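Local coordinates for protein JamJ (Lyngbya majuscula, PDB 5DOZ) that probably reduces the enoyl group of acyl chains carried by a polyketide synthase, using the NADPH that it binds, at residues P138-Y143 against Q286-I291; A142-Y147 against F273-L278; I296-F299 against E303-P306. All blocks are in the same frame, centred on the assembly; numbering follows the deposited sequence.

Contact 1 of 3, residues P138-Y143 against Q286-I291; sequences PFFTAY and QLYYQI. With NDP (NADPH dihydro-nicotinamide-adenine-dinucleotide phosphate), chain E.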
loop_
_atom_site.group_PDB
_atom_site.type_symbol
_atom_site.label_atom_id
_atom_site.label_comp_id
_atom_site.label_asym_id
_atom_site.label_seq_id
_atom_site.Cartn_x
_atom_site.Cartn_y
_atom_site.Cartn_z
ATOM N N PRO A 138 -2.093 2.623 -0.379
ATOM C CA PRO A 138 -3.223 1.979 0.290
ATOM C C PRO A 138 -4.486 1.901 -0.570
ATOM O O PRO A 138 -5.022 0.811 -0.771
ATOM C CB PRO A 138 -3.462 2.880 1.514
ATOM C CG PRO A 138 -2.132 3.483 1.785
ATOM C CD PRO A 138 -1.601 3.772 0.407
ATOM N N PHE A 139 -4.948 3.045 -1.071
ATOM C CA PHE A 139 -6.186 3.098 -1.841
ATOM C C PHE A 139 -6.105 2.475 -3.232
ATOM O O PHE A 139 -7.056 1.828 -3.660
ATOM C CB PHE A 139 -6.749 4.522 -1.890
ATOM C CG PHE A 139 -7.551 4.886 -0.671
ATOM C CD1 PHE A 139 -8.900 4.546 -0.585
ATOM C CD2 PHE A 139 -6.960 5.554 0.396
ATOM C CE1 PHE A 139 -9.649 4.878 0.540
ATOM C CE2 PHE A 139 -7.699 5.887 1.521
ATOM C CZ PHE A 139 -9.046 5.550 1.594
ATOM N N PHE A 140 -4.984 2.663 -3.932
ATOM C CA PHE A 140 -4.802 2.030 -5.245
ATOM C C PHE A 140 -4.688 0.508 -5.139
ATOM O O PHE A 140 -5.199 -0.202 -6.004
ATOM C CB PHE A 140 -3.593 2.602 -5.993
ATOM C CG PHE A 140 -3.815 3.981 -6.571
ATOM C CD1 PHE A 140 -4.250 5.038 -5.772
ATOM C CD2 PHE A 140 -3.559 4.226 -7.911
ATOM C CE1 PHE A 140 -4.439 6.302 -6.304
ATOM C CE2 PHE A 140 -3.743 5.492 -8.454
ATOM C CZ PHE A 140 -4.178 6.531 -7.648
ATOM N N THR A 141 -4.027 0.012 -4.090
ATOM C CA THR A 141 -3.955 -1.434 -3.843
ATOM C C THR A 141 -5.332 -1.978 -3.457
ATOM O O THR A 141 -5.776 -2.995 -3.994
ATOM C CB THR A 141 -2.930 -1.793 -2.745
ATOM O OG1 THR A 141 -1.652 -1.238 -3.082
ATOM C CG2 THR A 141 -2.794 -3.315 -2.581
ATOM N N ALA A 142 -6.001 -1.290 -2.533
ATOM C CA ALA A 142 -7.332 -1.689 -2.083
ATOM C C ALA A 142 -8.327 -1.661 -3.232
ATOM O O ALA A 142 -9.090 -2.612 -3.416
ATOM C CB ALA A 142 -7.806 -0.812 -0.935
ATOM N N TYR A 143 -8.302 -0.586 -4.019
ATOM C CA TYR A 143 -9.204 -0.466 -5.156
ATOM C C TYR A 143 -8.969 -1.575 -6.171
ATOM O O TYR A 143 -9.918 -2.264 -6.562
ATOM C CB TYR A 143 -9.117 0.908 -5.841
ATOM C CG TYR A 143 -10.115 1.048 -6.980
ATOM C CD1 TYR A 143 -9.842 0.509 -8.248
ATOM C CD2 TYR A 143 -11.341 1.686 -6.788
ATOM C CE1 TYR A 143 -10.760 0.615 -9.289
ATOM C CE2 TYR A 143 -12.263 1.799 -7.828
ATOM C CZ TYR A 143 -11.966 1.260 -9.073
ATOM O OH TYR A 143 -12.871 1.363 -10.107
ATOM N N GLN A 286 -1.049 2.718 -17.865
ATOM C CA GLN A 286 -2.224 3.570 -17.658
ATOM C C GLN A 286 -2.943 3.282 -16.338
ATOM O O GLN A 286 -3.779 4.079 -15.901
ATOM C CB GLN A 286 -3.223 3.425 -18.822
ATOM C CG GLN A 286 -2.732 3.946 -20.169
ATOM C CD GLN A 286 -2.264 5.388 -20.115
ATOM O OE1 GLN A 286 -3.003 6.287 -19.701
ATOM N NE2 GLN A 286 -1.027 5.619 -20.538
ATOM N N LEU A 287 -2.613 2.149 -15.712
ATOM C CA LEU A 287 -3.317 1.672 -14.511
ATOM C C LEU A 287 -3.547 2.718 -13.420
ATOM O O LEU A 287 -4.651 2.800 -12.873
ATOM C CB LEU A 287 -2.622 0.447 -13.907
ATOM C CG LEU A 287 -3.292 -0.086 -12.632
ATOM C CD1 LEU A 287 -4.548 -0.898 -12.961
ATOM C CD2 LEU A 287 -2.313 -0.890 -11.792
ATOM N N TYR A 288 -2.513 3.499 -13.095
ATOM C CA TYR A 288 -2.643 4.536 -12.068
ATOM C C TYR A 288 -3.641 5.617 -12.488
ATOM O O TYR A 288 -4.480 6.034 -11.690
ATOM C CB TYR A 288 -1.283 5.149 -11.680
ATOM C CG TYR A 288 -0.281 4.160 -11.095
ATOM C CD1 TYR A 288 -0.704 3.065 -10.333
ATOM C CD2 TYR A 288 1.088 4.331 -11.290
ATOM C CE1 TYR A 288 0.209 2.165 -9.801
ATOM C CE2 TYR A 288 2.007 3.439 -10.755
ATOM C CZ TYR A 288 1.561 2.356 -10.013
ATOM O OH TYR A 288 2.468 1.458 -9.486
ATOM N N TYR A 289 -3.553 6.049 -13.745
ATOM C CA TYR A 289 -4.486 7.027 -14.301
ATOM C C TYR A 289 -5.938 6.552 -14.170
ATOM O O TYR A 289 -6.794 7.282 -13.667
ATOM C CB TYR A 289 -4.131 7.332 -15.769
ATOM C CG TYR A 289 -5.138 8.186 -16.517
ATOM C CD1 TYR A 289 -5.110 9.577 -16.421
ATOM C CD2 TYR A 289 -6.099 7.604 -17.343
ATOM C CE1 TYR A 289 -6.022 10.366 -17.116
ATOM C CE2 TYR A 289 -7.016 8.381 -18.040
ATOM C CZ TYR A 289 -6.974 9.763 -17.921
ATOM O OH TYR A 289 -7.881 10.545 -18.609
ATOM N N GLN A 290 -6.207 5.328 -14.612
ATOM C CA GLN A 290 -7.567 4.799 -14.581
ATOM C C GLN A 290 -8.132 4.692 -13.166
ATOM O O GLN A 290 -9.226 5.192 -12.899
ATOM C CB GLN A 290 -7.666 3.459 -15.318
ATOM C CG GLN A 290 -7.902 3.597 -16.820
ATOM C CD GLN A 290 -9.223 4.276 -17.178
ATOM O OE1 GLN A 290 -10.197 4.234 -16.417
ATOM N NE2 GLN A 290 -9.260 4.901 -18.351
ATOM N N ILE A 291 -7.388 4.058 -12.262
ATOM C CA ILE A 291 -7.827 3.917 -10.871
ATOM C C ILE A 291 -8.147 5.286 -10.274
ATOM O O ILE A 291 -9.202 5.468 -9.665
ATOM C CB ILE A 291 -6.796 3.161 -9.997
ATOM C CG1 ILE A 291 -6.734 1.684 -10.407
ATOM C CG2 ILE A 291 -7.131 3.285 -8.509
ATOM C CD1 ILE A 291 -5.653 0.889 -9.702
HETATM P PA NDP E . 1.463 -2.051 7.473
HETATM O O1A NDP E . 2.820 -2.205 8.131
HETATM O O2A NDP E . 0.704 -0.757 7.597
HETATM O O5B NDP E . 0.490 -3.200 8.038
HETATM C C5B NDP E . 0.985 -4.350 8.714
HETATM C C4B NDP E . -0.106 -4.798 9.672
HETATM O O4B NDP E . 0.008 -6.210 9.882
HETATM C C3B NDP E . -0.000 -4.149 11.047
HETATM O O3B NDP E . -0.832 -2.991 11.168
HETATM C C2B NDP E . -0.515 -5.218 11.974
HETATM O O2B NDP E . -1.890 -4.965 12.218
HETATM C C1B NDP E . -0.425 -6.522 11.202
HETATM N N9A NDP E . 0.541 -7.450 11.819
HETATM C C8A NDP E . 1.761 -7.140 12.287
HETATM N N7A NDP E . 2.371 -8.241 12.781
HETATM C C5A NDP E . 1.526 -9.279 12.624
HETATM C C6A NDP E . 1.535 -10.728 12.923
HETATM N N6A NDP E . 2.608 -11.308 13.504
HETATM N N1A NDP E . 0.436 -11.454 12.594
HETATM C C2A NDP E . -0.644 -10.899 12.013
HETATM N N3A NDP E . -0.712 -9.589 11.716
HETATM C C4A NDP E . 0.320 -8.749 11.990
HETATM O O3 NDP E . 1.593 -2.482 5.927
HETATM P PN NDP E . 0.561 -2.139 4.739
HETATM O O1N NDP E . -0.840 -2.073 5.268
HETATM O O2N NDP E . 1.109 -0.983 3.950
HETATM O O5D NDP E . 0.662 -3.448 3.803
HETATM C C5D NDP E . 0.371 -4.760 4.304
HETATM C C4D NDP E . 1.073 -5.823 3.458
HETATM O O4D NDP E . 0.747 -5.676 2.074
HETATM C C3D NDP E . 2.583 -5.725 3.533
HETATM O O3D NDP E . 3.093 -7.056 3.553
HETATM C C2D NDP E . 2.983 -5.019 2.250
HETATM O O2D NDP E . 4.323 -5.304 1.820
HETATM C C1D NDP E . 1.925 -5.513 1.280
HETATM N N1N NDP E . 1.669 -4.567 0.194
HETATM C C2N NDP E . 1.603 -5.050 -1.055
HETATM C C3N NDP E . 1.097 -4.292 -2.105
HETATM C C7N NDP E . 0.811 -4.950 -3.425
HETATM O O7N NDP E . 0.841 -4.305 -4.460
HETATM N N7N NDP E . 0.519 -6.247 -3.439
HETATM C C4N NDP E . 0.977 -2.789 -1.953
HETATM C C5N NDP E . 0.958 -2.411 -0.542
HETATM C C6N NDP E . 1.386 -3.278 0.462
HETATM P P2B NDP E . -2.620 -5.548 13.515
HETATM O O1X NDP E . -1.832 -4.998 14.683
HETATM O O2X NDP E . -4.000 -4.987 13.367
HETATM O O3X NDP E . -2.544 -7.046 13.359
#
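The methyl CG2 of Ile291 is the bump of this contact. It fills a hollow lined by the rings of Phe140 and Tyr143. The setting is the medium-chain dehydrogenase/reductase fold, where helix 136-149 carries both rings and helix 287-293 carries the isoleucine. The short helical segments cross at 86°, with axes 10.8 Å apart at closest approach, so large side chains span the gap. CG2 sits over one face of the Phe140 ring, off-centre toward its rim, and makes a CH-pi contact 4.0 Å from the centroid. The same methyl meets the second wall obliquely, at 3.9 Å from Tyr143 CD1. Tyr143 reaches it because its CG is anti to the backbone N (chi1 -177°). The Phe140 ring is itself a bump. Its edge rests against the backbone of the facing helix, where CE2 lies 3.4 Å from Tyr288 O near the ring plane. The Tyr288 side chain crosses that of Phe140 at about a right angle, and its CD1 touches Phe140 CD2. All four residues are buried, and no hydrogen bond joins the segments. Thr141 meets the cofactor: its OG1, hydrogen-bonded to Ile137 O, lies 3.3 Å from NADPH C4N, the hydride-carrying carbon of the nicotinamide.

Contact 2 of 3, residues A142-Y147 against F273-L278; sequences AYHGLY and FPFDLL. With NDP (NADPH dihydro-nicotinamide-adenine-dinucleotide phosphate), chain E.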
loop_
_atom_site.group_PDB
_atom_site.type_symbol
_atom_site.label_atom_id
_atom_site.label_comp_id
_atom_site.label_asym_id
_atom_site.label_seq_id
_atom_site.Cartn_x
_atom_site.Cartn_y
_atom_site.Cartn_z
ATOM N N ALA A 142 -6.001 -1.290 -2.533
ATOM C CA ALA A 142 -7.332 -1.689 -2.083
ATOM C C ALA A 142 -8.327 -1.661 -3.232
ATOM O O ALA A 142 -9.090 -2.612 -3.416
ATOM C CB ALA A 142 -7.806 -0.812 -0.935
ATOM N N TYR A 143 -8.302 -0.586 -4.019
ATOM C CA TYR A 143 -9.204 -0.466 -5.156
ATOM C C TYR A 143 -8.969 -1.575 -6.171
ATOM O O TYR A 143 -9.918 -2.264 -6.562
ATOM C CB TYR A 143 -9.117 0.908 -5.841
ATOM C CG TYR A 143 -10.115 1.048 -6.980
ATOM C CD1 TYR A 143 -9.842 0.509 -8.248
ATOM C CD2 TYR A 143 -11.341 1.686 -6.788
ATOM C CE1 TYR A 143 -10.760 0.615 -9.289
ATOM C CE2 TYR A 143 -12.263 1.799 -7.828
ATOM C CZ TYR A 143 -11.966 1.260 -9.073
ATOM O OH TYR A 143 -12.871 1.363 -10.107
ATOM N N HIS A 144 -7.718 -1.745 -6.603
ATOM C CA HIS A 144 -7.405 -2.756 -7.614
ATOM C C HIS A 144 -7.830 -4.155 -7.161
ATOM O O HIS A 144 -8.516 -4.871 -7.897
ATOM C CB HIS A 144 -5.924 -2.733 -7.994
ATOM C CG HIS A 144 -5.594 -3.595 -9.174
ATOM N ND1 HIS A 144 -6.037 -3.313 -10.449
ATOM C CD2 HIS A 144 -4.858 -4.727 -9.276
ATOM C CE1 HIS A 144 -5.596 -4.240 -11.282
ATOM N NE2 HIS A 144 -4.878 -5.110 -10.594
ATOM N N GLY A 145 -7.428 -4.530 -5.950
ATOM C CA GLY A 145 -7.767 -5.833 -5.388
ATOM C C GLY A 145 -9.263 -6.077 -5.292
ATOM O O GLY A 145 -9.773 -7.043 -5.858
ATOM N N LEU A 146 -9.959 -5.185 -4.594
ATOM C CA LEU A 146 -11.398 -5.318 -4.340
ATOM C C LEU A 146 -12.299 -5.118 -5.562
ATOM O O LEU A 146 -13.220 -5.905 -5.777
ATOM C CB LEU A 146 -11.843 -4.362 -3.232
ATOM C CG LEU A 146 -11.319 -4.579 -1.813
ATOM C CD1 LEU A 146 -11.666 -3.369 -0.956
ATOM C CD2 LEU A 146 -11.883 -5.864 -1.214
ATOM N N TYR A 147 -12.045 -4.063 -6.338
ATOM C CA TYR A 147 -12.917 -3.702 -7.462
ATOM C C TYR A 147 -12.438 -4.238 -8.810
ATOM O O TYR A 147 -13.189 -4.928 -9.499
ATOM C CB TYR A 147 -13.120 -2.184 -7.540
ATOM C CG TYR A 147 -14.251 -1.754 -8.457
ATOM C CD1 TYR A 147 -14.062 -1.655 -9.837
ATOM C CD2 TYR A 147 -15.517 -1.447 -7.941
ATOM C CE1 TYR A 147 -15.096 -1.261 -10.678
ATOM C CE2 TYR A 147 -16.554 -1.050 -8.774
ATOM C CZ TYR A 147 -16.337 -0.958 -10.139
ATOM O OH TYR A 147 -17.364 -0.566 -10.968
ATOM N N PHE A 273 -6.617 -14.329 -6.677
ATOM C CA PHE A 273 -6.054 -13.082 -7.198
ATOM C C PHE A 273 -4.804 -12.636 -6.440
ATOM O O PHE A 273 -4.890 -11.769 -5.565
ATOM C CB PHE A 273 -7.094 -11.962 -7.170
ATOM C CG PHE A 273 -8.183 -12.114 -8.192
ATOM C CD1 PHE A 273 -7.919 -11.921 -9.546
ATOM C CD2 PHE A 273 -9.476 -12.439 -7.801
ATOM C CE1 PHE A 273 -8.926 -12.052 -10.488
ATOM C CE2 PHE A 273 -10.488 -12.571 -8.741
ATOM C CZ PHE A 273 -10.213 -12.380 -10.083
ATOM N N PRO A 274 -3.642 -13.238 -6.757
ATOM C CA PRO A 274 -2.384 -12.691 -6.274
ATOM C C PRO A 274 -1.957 -11.560 -7.205
ATOM O O PRO A 274 -1.926 -11.749 -8.424
ATOM C CB PRO A 274 -1.422 -13.870 -6.420
ATOM C CG PRO A 274 -1.939 -14.610 -7.614
ATOM C CD PRO A 274 -3.437 -14.457 -7.563
ATOM N N PHE A 275 -1.638 -10.395 -6.655
ATOM C CA PHE A 275 -1.161 -9.305 -7.499
ATOM C C PHE A 275 -0.144 -8.425 -6.791
ATOM O O PHE A 275 -0.212 -8.228 -5.579
ATOM C CB PHE A 275 -2.329 -8.463 -8.039
ATOM C CG PHE A 275 -2.854 -7.454 -7.061
ATOM C CD1 PHE A 275 -3.799 -7.813 -6.110
ATOM C CD2 PHE A 275 -2.390 -6.140 -7.082
ATOM C CE1 PHE A 275 -4.277 -6.880 -5.207
ATOM C CE2 PHE A 275 -2.859 -5.205 -6.173
ATOM C CZ PHE A 275 -3.809 -5.576 -5.238
ATOM N N ASP A 276 0.793 -7.906 -7.578
ATOM C CA ASP A 276 1.761 -6.913 -7.140
ATOM C C ASP A 276 1.436 -5.641 -7.922
ATOM O O ASP A 276 1.582 -5.617 -9.143
ATOM C CB ASP A 276 3.180 -7.422 -7.439
ATOM C CG ASP A 276 4.267 -6.370 -7.207
ATOM O OD1 ASP A 276 4.026 -5.160 -7.418
ATOM O OD2 ASP A 276 5.394 -6.772 -6.845
ATOM N N LEU A 277 0.982 -4.600 -7.218
ATOM C CA LEU A 277 0.499 -3.365 -7.855
ATOM C C LEU A 277 1.475 -2.782 -8.879
ATOM O O LEU A 277 1.078 -2.466 -9.998
ATOM C CB LEU A 277 0.136 -2.301 -6.799
ATOM C CG LEU A 277 -0.515 -0.990 -7.261
ATOM C CD1 LEU A 277 -1.934 -1.215 -7.770
ATOM C CD2 LEU A 277 -0.511 0.035 -6.134
ATOM N N LEU A 278 2.745 -2.650 -8.498
ATOM C CA LEU A 278 3.747 -2.055 -9.391
ATOM C C LEU A 278 4.070 -2.972 -10.568
ATOM O O LEU A 278 4.439 -2.499 -11.646
ATOM C CB LEU A 278 5.031 -1.653 -8.642
ATOM C CG LEU A 278 5.016 -0.970 -7.260
ATOM C CD1 LEU A 278 6.268 -0.118 -7.088
ATOM C CD2 LEU A 278 3.768 -0.142 -6.964
HETATM P PA NDP E . 1.463 -2.051 7.473
HETATM O O1A NDP E . 2.820 -2.205 8.131
HETATM O O2A NDP E . 0.704 -0.757 7.597
HETATM O O5B NDP E . 0.490 -3.200 8.038
HETATM C C5B NDP E . 0.985 -4.350 8.714
HETATM C C4B NDP E . -0.106 -4.798 9.672
HETATM O O4B NDP E . 0.008 -6.210 9.882
HETATM C C3B NDP E . -0.000 -4.149 11.047
HETATM O O3B NDP E . -0.832 -2.991 11.168
HETATM C C2B NDP E . -0.515 -5.218 11.974
HETATM O O2B NDP E . -1.890 -4.965 12.218
HETATM C C1B NDP E . -0.425 -6.522 11.202
HETATM N N9A NDP E . 0.541 -7.450 11.819
HETATM C C8A NDP E . 1.761 -7.140 12.287
HETATM N N7A NDP E . 2.371 -8.241 12.781
HETATM C C5A NDP E . 1.526 -9.279 12.624
HETATM C C6A NDP E . 1.535 -10.728 12.923
HETATM N N6A NDP E . 2.608 -11.308 13.504
HETATM N N1A NDP E . 0.436 -11.454 12.594
HETATM C C2A NDP E . -0.644 -10.899 12.013
HETATM N N3A NDP E . -0.712 -9.589 11.716
HETATM C C4A NDP E . 0.320 -8.749 11.990
HETATM O O3 NDP E . 1.593 -2.482 5.927
HETATM P PN NDP E . 0.561 -2.139 4.739
HETATM O O1N NDP E . -0.840 -2.073 5.268
HETATM O O2N NDP E . 1.109 -0.983 3.950
HETATM O O5D NDP E . 0.662 -3.448 3.803
HETATM C C5D NDP E . 0.371 -4.760 4.304
HETATM C C4D NDP E . 1.073 -5.823 3.458
HETATM O O4D NDP E . 0.747 -5.676 2.074
HETATM C C3D NDP E . 2.583 -5.725 3.533
HETATM O O3D NDP E . 3.093 -7.056 3.553
HETATM C C2D NDP E . 2.983 -5.019 2.250
HETATM O O2D NDP E . 4.323 -5.304 1.820
HETATM C C1D NDP E . 1.925 -5.513 1.280
HETATM N N1N NDP E . 1.669 -4.567 0.194
HETATM C C2N NDP E . 1.603 -5.050 -1.055
HETATM C C3N NDP E . 1.097 -4.292 -2.105
HETATM C C7N NDP E . 0.811 -4.950 -3.425
HETATM O O7N NDP E . 0.841 -4.305 -4.460
HETATM N N7N NDP E . 0.519 -6.247 -3.439
HETATM C C4N NDP E . 0.977 -2.789 -1.953
HETATM C C5N NDP E . 0.958 -2.411 -0.542
HETATM C C6N NDP E . 1.386 -3.278 0.462
HETATM P P2B NDP E . -2.620 -5.548 13.515
HETATM O O1X NDP E . -1.832 -4.998 14.683
HETATM O O2X NDP E . -4.000 -4.987 13.367
HETATM O O3X NDP E . -2.544 -7.046 13.359
#
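His144 and Phe275 form a T-shaped aromatic pair, the imidazole presenting its edge to the phenyl face. The ring planes are turned 69° apart and the centroids are 5.1 Å apart. The touching atom is His144 CD2, which stands above the rim of the phenyl ring, 3.6 Å from Phe275 CD2. On the imidazole, ND1 is hydrogen-bonded to Asn148 OD1, one turn further along the helix, which probably limits rotation of the ring.

Close apolar packing makes up the rest of the protein contact. Gly145 brings its CA to 3.6 Å from Phe275 CE1, and the phenyl ring leaves little room for a side chain there. Phe275 holds its CG between the backbone N and the carbonyl carbon (chi1 81°), which turns the ring toward the helix. Leu277 CD1 adds a looser contact with His144 CB.

The polar interactions go to the cofactor. The NADPH carboxamide nitrogen N7N donates to Phe275 O at 3.0 Å, and it also lies over the phenyl face opposite His144. The carboxamide oxygen O7N accepts from Leu277 N at 2.8 Å, nearly straight at 164°. Two backbone bonds grip the carboxamide at both its polar atoms and so should hold its rotation, which would help orient the nicotinamide ring.

Phe275 and Asp276 bridge strand 271-274, an outer strand of the six-stranded parallel Rossmann sheet, to helix 277-283, which Asp276 caps. Helix 136-149 packs against this bridge, with helix 287-293 alongside at His144.

Contact 3 of 3, residues I296-F299 against E303-P306; sequences IQCF and ELHP
Cys298 O takes two backbone hydrogen bonds, from Glu303 N at 2.8 Å and from Leu304 N at 3.2 Å. The first donor lies nearly along the C=O axis. The second comes from above the carbonyl plane, with a C=O...N angle of 113°. The side chains close in beside this polar grip. Leu304 lays CB over one face of the Phe299 ring, toward its rim, in a CH-pi contact 3.9 Å from the centroid. Its CD1 branch reaches on to Cys298 CB, 3.6 Å away. At the edge of the same ring, Phe299 CE1 meets His305 O. Phe299 CD1 lies 3.5 Å from Leu304 O. Phe299 keeps CG anti to its carbonyl carbon (chi1 -73°), and this carries the ring across the returning chain. On the outer side, the exposed Glu303 runs its extended chain back beside the helix, with OE1 3.7 Å from Cys298 CA.

This is a C-terminal helix turn in the medium-chain dehydrogenase/reductase fold. The paired bonds to Cys298 O, from five and six residues on, close the end of helix 296-300. The chain turns back there before entering strand 309-313 of the mixed sheet. A water spans the turn as well, donating to Phe299 O at 3.0 Å and to Leu304 O at 2.7 Å.

Further out, the edge-to-face partner of the Phe299 ring is Phe139 on helix 136-149. With an alanine in place of Phe299, Leu304 CB would probably lose the ring face beneath it, and Phe139 would be left without this aromatic mate. Leu304 also touches Gln173 and Leu174 of helix 166-177. Gln173 OE1 accepts a hydrogen bond from His305 N, which probably steadies the backbone just past Leu304.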
loop_
_atom_site.group_PDB
_atom_site.type_symbol
_atom_site.label_atom_id
_atom_site.label_comp_id
_atom_site.label_asym_id
_atom_site.label_seq_id
_atom_site.Cartn_x
_atom_site.Cartn_y
_atom_site.Cartn_z
ATOM N N ILE A 296 -10.852 9.960 -7.510
ATOM C CA ILE A 296 -10.684 11.380 -7.153
ATOM C C ILE A 296 -11.992 12.077 -6.757
ATOM O O ILE A 296 -11.995 12.921 -5.862
ATOM C CB ILE A 296 -9.928 12.207 -8.237
ATOM C CG1 ILE A 296 -9.535 13.590 -7.678
ATOM C CG2 ILE A 296 -10.747 12.325 -9.519
ATOM C CD1 ILE A 296 -8.605 14.417 -8.547
ATOM N N GLN A 297 -13.088 11.714 -7.418
ATOM C CA GLN A 297 -14.381 12.345 -7.164
ATOM C C GLN A 297 -14.927 11.990 -5.780
ATOM O O GLN A 297 -15.575 12.813 -5.146
ATOM C CB GLN A 297 -15.384 11.995 -8.269
ATOM C CG GLN A 297 -15.043 12.622 -9.617
ATOM C CD GLN A 297 -15.599 11.859 -10.809
ATOM O OE1 GLN A 297 -16.219 10.802 -10.663
ATOM N NE2 GLN A 297 -15.376 12.395 -12.003
ATOM N N CYS A 298 -14.641 10.774 -5.317
ATOM C CA CYS A 298 -15.000 10.346 -3.965
ATOM C C CYS A 298 -14.294 11.193 -2.887
ATOM O O CYS A 298 -14.911 11.577 -1.890
ATOM C CB CYS A 298 -14.682 8.859 -3.762
ATOM S SG CYS A 298 -15.053 7.762 -5.158
ATOM N N PHE A 299 -13.009 11.478 -3.097
ATOM C CA PHE A 299 -12.233 12.328 -2.187
ATOM C C PHE A 299 -12.666 13.789 -2.291
ATOM O O PHE A 299 -12.663 14.517 -1.293
ATOM C CB PHE A 299 -10.721 12.191 -2.436
ATOM C CG PHE A 299 -10.134 10.888 -1.947
ATOM C CD1 PHE A 299 -9.903 10.673 -0.588
ATOM C CD2 PHE A 299 -9.800 9.876 -2.847
ATOM C CE1 PHE A 299 -9.365 9.472 -0.138
ATOM C CE2 PHE A 299 -9.260 8.675 -2.404
ATOM C CZ PHE A 299 -9.041 8.473 -1.047
ATOM N N GLU A 303 -16.484 11.595 0.369
ATOM C CA GLU A 303 -17.082 10.285 0.589
ATOM C C GLU A 303 -15.991 9.307 1.039
ATOM O O GLU A 303 -16.239 8.411 1.846
ATOM C CB GLU A 303 -17.806 9.814 -0.681
ATOM C CG GLU A 303 -18.961 10.734 -1.077
ATOM C CD GLU A 303 -19.488 10.518 -2.492
ATOM O OE1 GLU A 303 -18.690 10.493 -3.454
ATOM O OE2 GLU A 303 -20.725 10.403 -2.647
ATOM N N LEU A 304 -14.781 9.492 0.514
ATOM C CA LEU A 304 -13.598 8.820 1.041
ATOM C C LEU A 304 -12.718 9.857 1.726
ATOM O O LEU A 304 -12.758 11.040 1.379
ATOM C CB LEU A 304 -12.817 8.094 -0.061
ATOM C CG LEU A 304 -13.463 6.914 -0.793
ATOM C CD1 LEU A 304 -12.587 6.523 -1.977
ATOM C CD2 LEU A 304 -13.697 5.722 0.130
ATOM N N HIS A 305 -11.940 9.410 2.705
ATOM C CA HIS A 305 -11.139 10.306 3.520
ATOM C C HIS A 305 -9.690 9.839 3.613
ATOM O O HIS A 305 -9.416 8.645 3.483
ATOM C CB HIS A 305 -11.746 10.427 4.930
ATOM C CG HIS A 305 -13.100 11.066 4.947
ATOM N ND1 HIS A 305 -14.264 10.345 5.115
ATOM C CD2 HIS A 305 -13.478 12.358 4.790
ATOM C CE1 HIS A 305 -15.299 11.165 5.072
ATOM N NE2 HIS A 305 -14.850 12.392 4.875
ATOM N N PRO A 306 -8.755 10.784 3.833
ATOM C CA PRO A 306 -7.383 10.401 4.143
ATOM C C PRO A 306 -7.358 9.480 5.355
ATOM O O PRO A 306 -8.257 9.536 6.197
ATOM C CB PRO A 306 -6.702 11.738 4.476
ATOM C CG PRO A 306 -7.806 12.736 4.638
ATOM C CD PRO A 306 -8.907 12.249 3.754
HETATM O O HOH W 1 -11.692 13.497 1.302
#

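Overall arrangement
Contacts 1 and 2 share helix 136-149, overlap at Ala142 and Tyr143, and have centres 8 Å apart. Both start from this helix and close far along the chain, contact 2 at 273-278 and contact 1 at 286-291. Helices 277-283 and 287-293 follow each other there, and both contacts touch the nicotinamide end of NADPH. Contact 3 comes later in the chain, after helix 287-293. Its centre is about 13 Å from that of contact 1, which it touches through Phe139, and about 19 Å from that of contact 2, which it does not touch. Helix 136-149 thus joins the Rossmann edge and cofactor site to the turn leading into the mixed sheet.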